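Local coordinates for capsid protein (Infectious hypodermal and hematopoietic necrosis virus, PDB 3N7X) that assembles as sixty copies into the icosahedral capsid of a shrimp-infecting densovirus and binds calcium ions, at residues Phe56-Ala61 with Ile264-Ser269; Pro147-Phe152 with Glu201-Gly206; His159-Thr164 with Leu320-Ile325. All blocks are in the same frame, centred on the assembly; numbering follows the deposited sequence.

Interaction 1: Phe56-Ala61 with Ile264-Ser269; sequences FEFDAA and IFMRMS
D59 meets M268 through its backbone and is itself held by its carboxylate, where OD1 is gripped by two groups. A61 N donates to D59 OD1 at 2.6 Å, closing an Asx turn, and the hydroxyl of Y72 is hydrogen-bonded to the same oxygen. With the chain turned in this way, D59 O receives the amide of M268, with N and O 2.9 Å apart and the N-H pointing nearly straight at the acceptor (163°) although the donor stands well above the carbonyl plane. One residue on, the CA of A60 lies 3.4 Å from M268 O in a CA-H...O contact, and A61 CB touches R267 CB at 4.1 Å.

On the strand side of the turn the contact is apolar. The F58 ring makes an oblique Met-aromatic contact with M266, F58 CZ being 3.8 Å from M266 SD. The turn at chi3 (-71°) brings M266 CE to 3.9 Å from F58 CE1. M268 CB sits against the D59 carbonyl group. R267 leads away from the contact: its extended chain carries the guanidinium to a salt bridge with E150 and a hydrogen bond to the hydroxyl of Y55 of a neighbouring subunit.

The two short strand segments run at 66° to each other and belong to different sheets, in keeping with the jelly-roll barrel of parvovirus capsids. F58 belongs to strand 45-59, bonded to strand 281-296 through C283; M266 belongs to strand 264-268, flanked by strands 70-74 and 149-153. F58 therefore packs between the sheets, with Y72 edge-to-face and L149 beside it.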
loop_
_atom_site.group_PDB
_atom_site.type_symbol
_atom_site.label_atom_id
_atom_site.label_comp_id
_atom_site.label_asym_id
_atom_site.label_seq_id
_atom_site.Cartn_x
_atom_site.Cartn_y
_atom_site.Cartn_z
ATOM N N PHE A 56 -52.858 10.200 83.811
ATOM C CA PHE A 56 -53.769 11.338 83.792
ATOM C C PHE A 56 -55.163 10.834 83.437
ATOM O O PHE A 56 -55.308 9.880 82.660
ATOM C CB PHE A 56 -53.353 12.378 82.745
ATOM C CG PHE A 56 -52.085 13.122 83.074
ATOM C CD1 PHE A 56 -51.622 13.211 84.383
ATOM C CD2 PHE A 56 -51.386 13.794 82.069
ATOM C CE1 PHE A 56 -50.482 13.959 84.687
ATOM C CE2 PHE A 56 -50.246 14.546 82.360
ATOM C CZ PHE A 56 -49.793 14.629 83.673
ATOM N N GLU A 57 -56.184 11.464 84.014
ATOM C CA GLU A 57 -57.566 11.098 83.724
ATOM C C GLU A 57 -58.294 12.364 83.296
ATOM O O GLU A 57 -57.969 13.457 83.759
ATOM C CB GLU A 57 -58.261 10.502 84.950
ATOM C CG GLU A 57 -57.633 9.234 85.499
ATOM C CD GLU A 57 -56.461 9.520 86.422
ATOM O OE1 GLU A 57 -56.571 10.467 87.232
ATOM O OE2 GLU A 57 -55.439 8.799 86.350
ATOM N N PHE A 58 -59.279 12.216 82.419
ATOM C CA PHE A 58 -60.031 13.362 81.927
ATOM C C PHE A 58 -61.495 13.028 81.708
ATOM O O PHE A 58 -61.840 11.881 81.417
ATOM C CB PHE A 58 -59.486 13.819 80.571
ATOM C CG PHE A 58 -58.040 14.207 80.581
ATOM C CD1 PHE A 58 -57.636 15.433 81.097
ATOM C CD2 PHE A 58 -57.078 13.352 80.043
ATOM C CE1 PHE A 58 -56.297 15.807 81.075
ATOM C CE2 PHE A 58 -55.737 13.715 80.017
ATOM C CZ PHE A 58 -55.343 14.946 80.533
ATOM N N ASP A 59 -62.347 14.039 81.839
ATOM C CA ASP A 59 -63.769 13.885 81.560
ATOM C C ASP A 59 -64.117 15.096 80.697
ATOM O O ASP A 59 -63.218 15.795 80.236
ATOM C CB ASP A 59 -64.618 13.848 82.838
ATOM C CG ASP A 59 -64.490 15.100 83.674
ATOM O OD1 ASP A 59 -64.082 16.157 83.145
ATOM O OD2 ASP A 59 -64.819 15.027 84.874
ATOM N N ALA A 60 -65.400 15.353 80.481
ATOM C CA ALA A 60 -65.799 16.474 79.641
ATOM C C ALA A 60 -65.622 17.852 80.284
ATOM O O ALA A 60 -66.137 18.849 79.767
ATOM C CB ALA A 60 -67.240 16.286 79.186
ATOM N N ALA A 61 -64.895 17.912 81.399
ATOM C CA ALA A 61 -64.637 19.180 82.098
ATOM C C ALA A 61 -65.918 19.889 82.529
ATOM O O ALA A 61 -65.959 21.117 82.663
ATOM C CB ALA A 61 -63.813 20.108 81.206
ATOM N N ILE A 264 -51.159 23.339 76.157
ATOM C CA ILE A 264 -52.377 22.709 75.674
ATOM C C ILE A 264 -53.529 22.678 76.665
ATOM O O ILE A 264 -53.332 22.753 77.875
ATOM C CB ILE A 264 -52.091 21.276 75.193
ATOM C CG1 ILE A 264 -51.520 20.446 76.339
ATOM C CG2 ILE A 264 -51.105 21.307 74.039
ATOM C CD1 ILE A 264 -51.221 19.023 75.946
ATOM N N PHE A 265 -54.736 22.578 76.119
ATOM C CA PHE A 265 -55.965 22.520 76.897
ATOM C C PHE A 265 -56.731 21.301 76.403
ATOM O O PHE A 265 -56.703 20.997 75.211
ATOM C CB PHE A 265 -56.768 23.798 76.677
ATOM C CG PHE A 265 -56.082 25.027 77.198
ATOM C CD1 PHE A 265 -56.131 25.346 78.550
ATOM C CD2 PHE A 265 -55.348 25.844 76.343
ATOM C CE1 PHE A 265 -55.456 26.465 79.048
ATOM C CE2 PHE A 265 -54.670 26.960 76.828
ATOM C CZ PHE A 265 -54.727 27.270 78.184
ATOM N N MET A 266 -57.408 20.598 77.307
ATOM C CA MET A 266 -58.123 19.388 76.912
ATOM C C MET A 266 -59.447 19.170 77.610
ATOM O O MET A 266 -59.783 19.857 78.571
ATOM C CB MET A 266 -57.262 18.158 77.191
ATOM C CG MET A 266 -55.865 18.225 76.639
ATOM S SD MET A 266 -54.702 17.512 77.814
ATOM C CE MET A 266 -54.733 18.794 79.073
ATOM N N ARG A 267 -60.174 18.178 77.108
ATOM C CA ARG A 267 -61.456 17.750 77.652
ATOM C C ARG A 267 -61.914 16.562 76.828
ATOM O O ARG A 267 -61.729 16.536 75.611
ATOM C CB ARG A 267 -62.511 18.860 77.571
ATOM C CG ARG A 267 -63.158 19.033 76.208
ATOM C CD ARG A 267 -64.317 20.013 76.276
ATOM N NE ARG A 267 -64.949 20.199 74.974
ATOM C CZ ARG A 267 -65.997 20.985 74.754
ATOM N NH1 ARG A 267 -66.542 21.668 75.753
ATOM N NH2 ARG A 267 -66.504 21.088 73.533
ATOM N N MET A 268 -62.479 15.560 77.486
ATOM C CA MET A 268 -62.987 14.412 76.758
ATOM C C MET A 268 -64.111 15.028 75.928
ATOM O O MET A 268 -64.831 15.902 76.416
ATOM C CB MET A 268 -63.532 13.369 77.736
ATOM C CG MET A 268 -63.973 12.061 77.095
ATOM S SD MET A 268 -62.654 10.915 76.566
ATOM C CE MET A 268 -61.228 11.855 76.858
ATOM N N SER A 269 -64.250 14.614 74.674
ATOM C CA SER A 269 -65.293 15.180 73.824
ATOM C C SER A 269 -66.676 14.940 74.441
ATOM O O SER A 269 -67.078 13.800 74.670
ATOM C CB SER A 269 -65.213 14.570 72.423
ATOM O OG SER A 269 -65.953 15.345 71.500
#

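Interaction 2: Pro147-Phe152 with Glu201-Gly206; sequences PYLEIF and EQMRTG
The Y148 ring carries the side-chain amide of Q202 on one face, the two planes only 10° apart, with Q202 OE1 3.6 Å above the ring plane over its centre. Q202 CD approaches Y148 CE1 to 3.4 Å. The R204 guanidinium has Y148 CB over one face, toward the rim, and the Q202 amide at its edge: NH1 and NH2 of R204 both donate to Q202 OE1, each nitrogen 2.8 Å from it. The two bonds, with that from NE2 to S122 OG of a neighbouring subunit, hold the amide flat on the ring.

Y148 and R204 lie just past the L149-M203 end of an antiparallel strand pair, 149-153 with 199-203, in a sheet of the capsid jelly roll, while Q202 reaches them from within it. L149-M203 and I151-E201 are hydrogen-bonded pairs, and E150-Q202 between them is a non-hydrogen-bonded pair. L149 N gives M203 O a nearly straight bond (172°). On the face opposite Q202, I151 CD1 rests 4.1 Å from M203 CB, and M203, with CG anti to the backbone N (chi1 178°), packs on M120 and M123 of strand 111-131. E201 CG lies near I151 CB, but its carboxylate turns to Y211 and K209.

Beyond the last pair a water molecule bridges the diverging chains: it donates to P147 O at 2.9 Å and accepts from T205 N at 2.8 Å.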
loop_
_atom_site.group_PDB
_atom_site.type_symbol
_atom_site.label_atom_id
_atom_site.label_comp_id
_atom_site.label_asym_id
_atom_site.label_seq_id
_atom_site.Cartn_x
_atom_site.Cartn_y
_atom_site.Cartn_z
ATOM N N PRO A 147 -64.961 6.800 71.678
ATOM C CA PRO A 147 -64.767 8.029 72.464
ATOM C C PRO A 147 -63.363 8.604 72.277
ATOM O O PRO A 147 -62.402 7.859 72.097
ATOM C CB PRO A 147 -64.998 7.566 73.900
ATOM C CG PRO A 147 -65.909 6.378 73.741
ATOM C CD PRO A 147 -65.306 5.670 72.556
ATOM N N TYR A 148 -63.240 9.925 72.324
ATOM C CA TYR A 148 -61.937 10.546 72.149
ATOM C C TYR A 148 -61.766 11.834 72.934
ATOM O O TYR A 148 -62.740 12.456 73.364
ATOM C CB TYR A 148 -61.667 10.804 70.660
ATOM C CG TYR A 148 -62.648 11.738 69.988
ATOM C CD1 TYR A 148 -62.450 13.120 69.989
ATOM C CD2 TYR A 148 -63.781 11.236 69.348
ATOM C CE1 TYR A 148 -63.360 13.981 69.363
ATOM C CE2 TYR A 148 -64.694 12.082 68.725
ATOM C CZ TYR A 148 -64.479 13.449 68.734
ATOM O OH TYR A 148 -65.394 14.270 68.117
ATOM N N LEU A 149 -60.507 12.219 73.115
ATOM C CA LEU A 149 -60.142 13.421 73.848
ATOM C C LEU A 149 -59.904 14.570 72.869
ATOM O O LEU A 149 -59.407 14.350 71.763
ATOM C CB LEU A 149 -58.860 13.154 74.639
ATOM C CG LEU A 149 -58.284 14.255 75.535
ATOM C CD1 LEU A 149 -59.183 14.461 76.745
ATOM C CD2 LEU A 149 -56.884 13.860 75.985
ATOM N N GLU A 150 -60.266 15.787 73.270
ATOM C CA GLU A 150 -60.056 16.963 72.427
ATOM C C GLU A 150 -58.898 17.771 73.008
ATOM O O GLU A 150 -58.827 17.980 74.219
ATOM C CB GLU A 150 -61.318 17.832 72.374
ATOM C CG GLU A 150 -62.563 17.094 71.902
ATOM C CD GLU A 150 -63.789 17.997 71.768
ATOM O OE1 GLU A 150 -63.937 18.941 72.576
ATOM O OE2 GLU A 150 -64.616 17.743 70.864
ATOM N N ILE A 151 -57.986 18.210 72.144
ATOM C CA ILE A 151 -56.826 18.989 72.566
ATOM C C ILE A 151 -56.810 20.317 71.816
ATOM O O ILE A 151 -56.875 20.345 70.584
ATOM C CB ILE A 151 -55.526 18.205 72.290
ATOM C CG1 ILE A 151 -55.578 16.871 73.037
ATOM C CG2 ILE A 151 -54.313 19.017 72.722
ATOM C CD1 ILE A 151 -54.455 15.930 72.697
ATOM N N PHE A 152 -56.717 21.412 72.567
ATOM C CA PHE A 152 -56.735 22.756 71.994
ATOM C C PHE A 152 -55.503 23.604 72.322
ATOM O O PHE A 152 -54.792 23.350 73.294
ATOM C CB PHE A 152 -57.957 23.521 72.513
ATOM C CG PHE A 152 -59.272 22.830 72.277
ATOM C CD1 PHE A 152 -59.936 22.959 71.059
ATOM C CD2 PHE A 152 -59.864 22.074 73.284
ATOM C CE1 PHE A 152 -61.176 22.346 70.848
ATOM C CE2 PHE A 152 -61.101 21.458 73.085
ATOM C CZ PHE A 152 -61.759 21.595 71.866
ATOM N N GLU A 201 -57.052 19.068 67.856
ATOM C CA GLU A 201 -56.754 17.730 67.381
ATOM C C GLU A 201 -57.371 16.740 68.349
ATOM O O GLU A 201 -57.695 17.090 69.488
ATOM C CB GLU A 201 -55.245 17.497 67.243
ATOM C CG GLU A 201 -54.467 17.262 68.516
ATOM C CD GLU A 201 -52.994 16.967 68.223
ATOM O OE1 GLU A 201 -52.718 16.011 67.461
ATOM O OE2 GLU A 201 -52.111 17.688 68.745
ATOM N N GLN A 202 -57.557 15.511 67.885
ATOM C CA GLN A 202 -58.162 14.479 68.706
ATOM C C GLN A 202 -57.152 13.425 69.109
ATOM O O GLN A 202 -56.154 13.212 68.422
ATOM C CB GLN A 202 -59.293 13.795 67.936
ATOM C CG GLN A 202 -60.344 14.733 67.393
ATOM C CD GLN A 202 -61.390 14.005 66.571
ATOM O OE1 GLN A 202 -61.362 12.775 66.457
ATOM N NE2 GLN A 202 -62.328 14.760 65.993
ATOM N N MET A 203 -57.412 12.769 70.233
ATOM C CA MET A 203 -56.551 11.696 70.688
ATOM C C MET A 203 -57.434 10.512 71.026
ATOM O O MET A 203 -58.419 10.654 71.752
ATOM C CB MET A 203 -55.755 12.088 71.924
ATOM C CG MET A 203 -54.881 10.946 72.426
ATOM S SD MET A 203 -53.977 11.327 73.937
ATOM C CE MET A 203 -52.981 9.810 74.168
ATOM N N ARG A 204 -57.096 9.350 70.485
ATOM C CA ARG A 204 -57.860 8.146 70.759
ATOM C C ARG A 204 -56.928 6.969 70.976
ATOM O O ARG A 204 -55.708 7.108 70.900
ATOM C CB ARG A 204 -58.840 7.854 69.621
ATOM C CG ARG A 204 -58.349 8.273 68.258
ATOM C CD ARG A 204 -59.264 7.758 67.147
ATOM N NE ARG A 204 -60.601 8.359 67.124
ATOM C CZ ARG A 204 -60.843 9.652 66.930
ATOM N NH1 ARG A 204 -59.830 10.490 66.758
ATOM N NH2 ARG A 204 -62.095 10.101 66.869
ATOM N N THR A 205 -57.507 5.815 71.276
ATOM C CA THR A 205 -56.721 4.617 71.511
ATOM C C THR A 205 -55.685 4.433 70.405
ATOM O O THR A 205 -55.985 4.613 69.219
ATOM C CB THR A 205 -57.627 3.378 71.568
ATOM O OG1 THR A 205 -58.454 3.335 70.395
ATOM C CG2 THR A 205 -58.517 3.429 72.801
ATOM N N GLY A 206 -54.463 4.089 70.798
ATOM C CA GLY A 206 -53.408 3.878 69.822
ATOM C C GLY A 206 -52.601 5.112 69.455
ATOM O O GLY A 206 -51.494 4.995 68.936
HETATM O O HOH W 1 -60.297 5.884 71.536
#

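Interaction 3: His159-Thr164 with Leu320-Ile325; sequences HNQLST and LNKCYI
K322 starts with CB 4.0 Å from L162 O across the strand pair. The chain then bends at chi2 (-66°), which brings CD to 3.8 Å from that same L162 O and beside Q161 NE2. CE passes S163 OG, and NZ ends on it, a hydrogen bond of 2.8 Å between K322 NZ and S163 OG. NZ also donates to a water molecule that accepts from Q161 NE2, so ammonium, amide and hydroxyl are joined in one polar patch on this face of the sheet.

Q161 has CG anti to the backbone N (chi1 -175°) and lies alongside Y324, both pointing the same way. Q161 OE1 comes 3.4 Å from Y324 CE1, amide and ring planes 53° apart, while the tyrosine hydroxyl bonds Q319.

These residues sit on a pair of antiparallel strands, 161-164 with 322-324, the latter outermost within the chain in a sheet of the capsid jelly roll. L162 and C323 form its hydrogen-bonded pair, exchanging two N-H...O hydrogen bonds; I325 N to N160 O and T164 N to N321 O extend the ladder at its two ends. T164 crosses N321 at about a right angle, T164 OG1 meeting N321 CB, and OG1 itself is bonded to E166 O.

L162 and C323 lie on the face opposite K322; C323 and the following I325 pack on F265 of strand 264-268. L162 CD1 touches I325 CD1 at 4.2 Å, and I325 CD1 also rests 3.9 Å from H159 CB.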
loop_
_atom_site.group_PDB
_atom_site.type_symbol
_atom_site.label_atom_id
_atom_site.label_comp_id
_atom_site.label_asym_id
_atom_site.label_seq_id
_atom_site.Cartn_x
_atom_site.Cartn_y
_atom_site.Cartn_z
ATOM N N HIS A 159 -57.103 34.556 74.492
ATOM C CA HIS A 159 -56.824 34.912 75.879
ATOM C C HIS A 159 -55.394 35.295 76.234
ATOM O O HIS A 159 -54.438 34.870 75.586
ATOM C CB HIS A 159 -57.224 33.745 76.776
ATOM C CG HIS A 159 -58.541 33.129 76.421
ATOM N ND1 HIS A 159 -59.746 33.761 76.642
ATOM C CD2 HIS A 159 -58.840 31.931 75.861
ATOM C CE1 HIS A 159 -60.731 32.979 76.237
ATOM N NE2 HIS A 159 -60.207 31.864 75.758
ATOM N N ASN A 160 -55.264 36.074 77.305
ATOM C CA ASN A 160 -53.969 36.513 77.812
ATOM C C ASN A 160 -53.715 35.869 79.173
ATOM O O ASN A 160 -52.657 35.283 79.413
ATOM C CB ASN A 160 -53.948 38.035 77.965
ATOM C CG ASN A 160 -54.048 38.756 76.636
ATOM O OD1 ASN A 160 -54.657 39.824 76.539
ATOM N ND2 ASN A 160 -53.439 38.181 75.602
ATOM N N GLN A 161 -54.700 35.973 80.060
ATOM C CA GLN A 161 -54.571 35.424 81.404
ATOM C C GLN A 161 -55.849 34.744 81.894
ATOM O O GLN A 161 -56.948 35.285 81.764
ATOM C CB GLN A 161 -54.190 36.540 82.375
ATOM C CG GLN A 161 -53.919 36.064 83.793
ATOM C CD GLN A 161 -53.726 37.214 84.773
ATOM O OE1 GLN A 161 -53.015 38.184 84.484
ATOM N NE2 GLN A 161 -54.350 37.106 85.945
ATOM N N LEU A 162 -55.703 33.560 82.473
ATOM C CA LEU A 162 -56.856 32.831 82.977
ATOM C C LEU A 162 -56.601 32.363 84.400
ATOM O O LEU A 162 -55.458 32.350 84.865
ATOM C CB LEU A 162 -57.144 31.620 82.092
ATOM C CG LEU A 162 -57.334 31.908 80.602
ATOM C CD1 LEU A 162 -57.452 30.588 79.859
ATOM C CD2 LEU A 162 -58.569 32.778 80.374
ATOM N N SER A 163 -57.675 31.984 85.085
ATOM C CA SER A 163 -57.579 31.488 86.451
ATOM C C SER A 163 -58.031 30.043 86.482
ATOM O O SER A 163 -58.838 29.621 85.651
ATOM C CB SER A 163 -58.475 32.292 87.397
ATOM O OG SER A 163 -57.957 33.588 87.622
ATOM N N THR A 164 -57.497 29.285 87.431
ATOM C CA THR A 164 -57.880 27.892 87.592
ATOM C C THR A 164 -59.306 27.908 88.138
ATOM O O THR A 164 -59.710 28.881 88.779
ATOM C CB THR A 164 -56.963 27.202 88.601
ATOM O OG1 THR A 164 -56.768 28.069 89.725
ATOM C CG2 THR A 164 -55.616 26.894 87.981
ATOM N N LEU A 320 -49.579 29.209 90.887
ATOM C CA LEU A 320 -50.231 27.915 90.765
ATOM C C LEU A 320 -51.699 27.975 90.321
ATOM O O LEU A 320 -52.211 27.007 89.758
ATOM C CB LEU A 320 -50.128 27.164 92.097
ATOM C CG LEU A 320 -48.942 26.227 92.371
ATOM C CD1 LEU A 320 -47.881 26.342 91.295
ATOM C CD2 LEU A 320 -48.371 26.543 93.741
ATOM N N ASN A 321 -52.376 29.098 90.568
ATOM C CA ASN A 321 -53.786 29.227 90.190
ATOM C C ASN A 321 -54.014 30.139 88.996
ATOM O O ASN A 321 -55.138 30.596 88.756
ATOM C CB ASN A 321 -54.617 29.743 91.367
ATOM C CG ASN A 321 -54.162 31.112 91.857
ATOM O OD1 ASN A 321 -53.392 31.805 91.187
ATOM N ND2 ASN A 321 -54.646 31.509 93.028
ATOM N N LYS A 322 -52.946 30.406 88.254
ATOM C CA LYS A 322 -53.034 31.261 87.078
ATOM C C LYS A 322 -52.484 30.563 85.842
ATOM O O LYS A 322 -51.673 29.639 85.934
ATOM C CB LYS A 322 -52.262 32.563 87.295
ATOM C CG LYS A 322 -52.820 33.448 88.379
ATOM C CD LYS A 322 -54.190 33.976 88.023
ATOM C CE LYS A 322 -54.757 34.764 89.193
ATOM N NZ LYS A 322 -56.125 35.280 88.918
ATOM N N CYS A 323 -52.933 31.029 84.686
ATOM C CA CYS A 323 -52.504 30.483 83.413
ATOM C C CYS A 323 -52.207 31.644 82.470
ATOM O O CYS A 323 -53.101 32.423 82.134
ATOM C CB CYS A 323 -53.613 29.603 82.841
ATOM S SG CYS A 323 -53.396 29.121 81.120
ATOM N N TYR A 324 -50.949 31.770 82.059
ATOM C CA TYR A 324 -50.552 32.845 81.154
ATOM C C TYR A 324 -50.285 32.311 79.756
ATOM O O TYR A 324 -49.453 31.422 79.569
ATOM C CB TYR A 324 -49.299 33.540 81.684
ATOM C CG TYR A 324 -49.532 34.279 82.976
ATOM C CD1 TYR A 324 -49.993 35.597 82.975
ATOM C CD2 TYR A 324 -49.322 33.651 84.205
ATOM C CE1 TYR A 324 -50.243 36.272 84.168
ATOM C CE2 TYR A 324 -49.568 34.314 85.403
ATOM C CZ TYR A 324 -50.030 35.624 85.378
ATOM O OH TYR A 324 -50.300 36.270 86.562
ATOM N N ILE A 325 -50.989 32.861 78.773
ATOM C CA ILE A 325 -50.819 32.427 77.396
ATOM C C ILE A 325 -50.020 33.450 76.598
ATOM O O ILE A 325 -50.332 34.639 76.603
ATOM C CB ILE A 325 -52.178 32.216 76.729
ATOM C CG1 ILE A 325 -52.984 31.210 77.547
ATOM C CG2 ILE A 325 -51.990 31.721 75.305
ATOM C CD1 ILE A 325 -54.400 31.039 77.074
HETATM O O HOH W 2 -57.042 36.030 86.022
#

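Starting from the N terminus, residues 56-61 come first, and interaction 1 closes a loop of some two hundred residues when 264-269 returns to them. Interaction 2 opens and closes wholly within that loop, between 147-152 and 201-206. Interaction 3 crosses both: 159-164 comes while loops 1 and 2 are still open, and its partner 320-325 arrives after both have closed. Strand 264-268 connects the three. F265 O bonds F152 N of interaction 2, and the same strand also reaches interaction 3 through F265. Interactions 2 and 3 pair strands at opposite edges of one sheet; interaction 1 joins that sheet to the one containing strand 45-59.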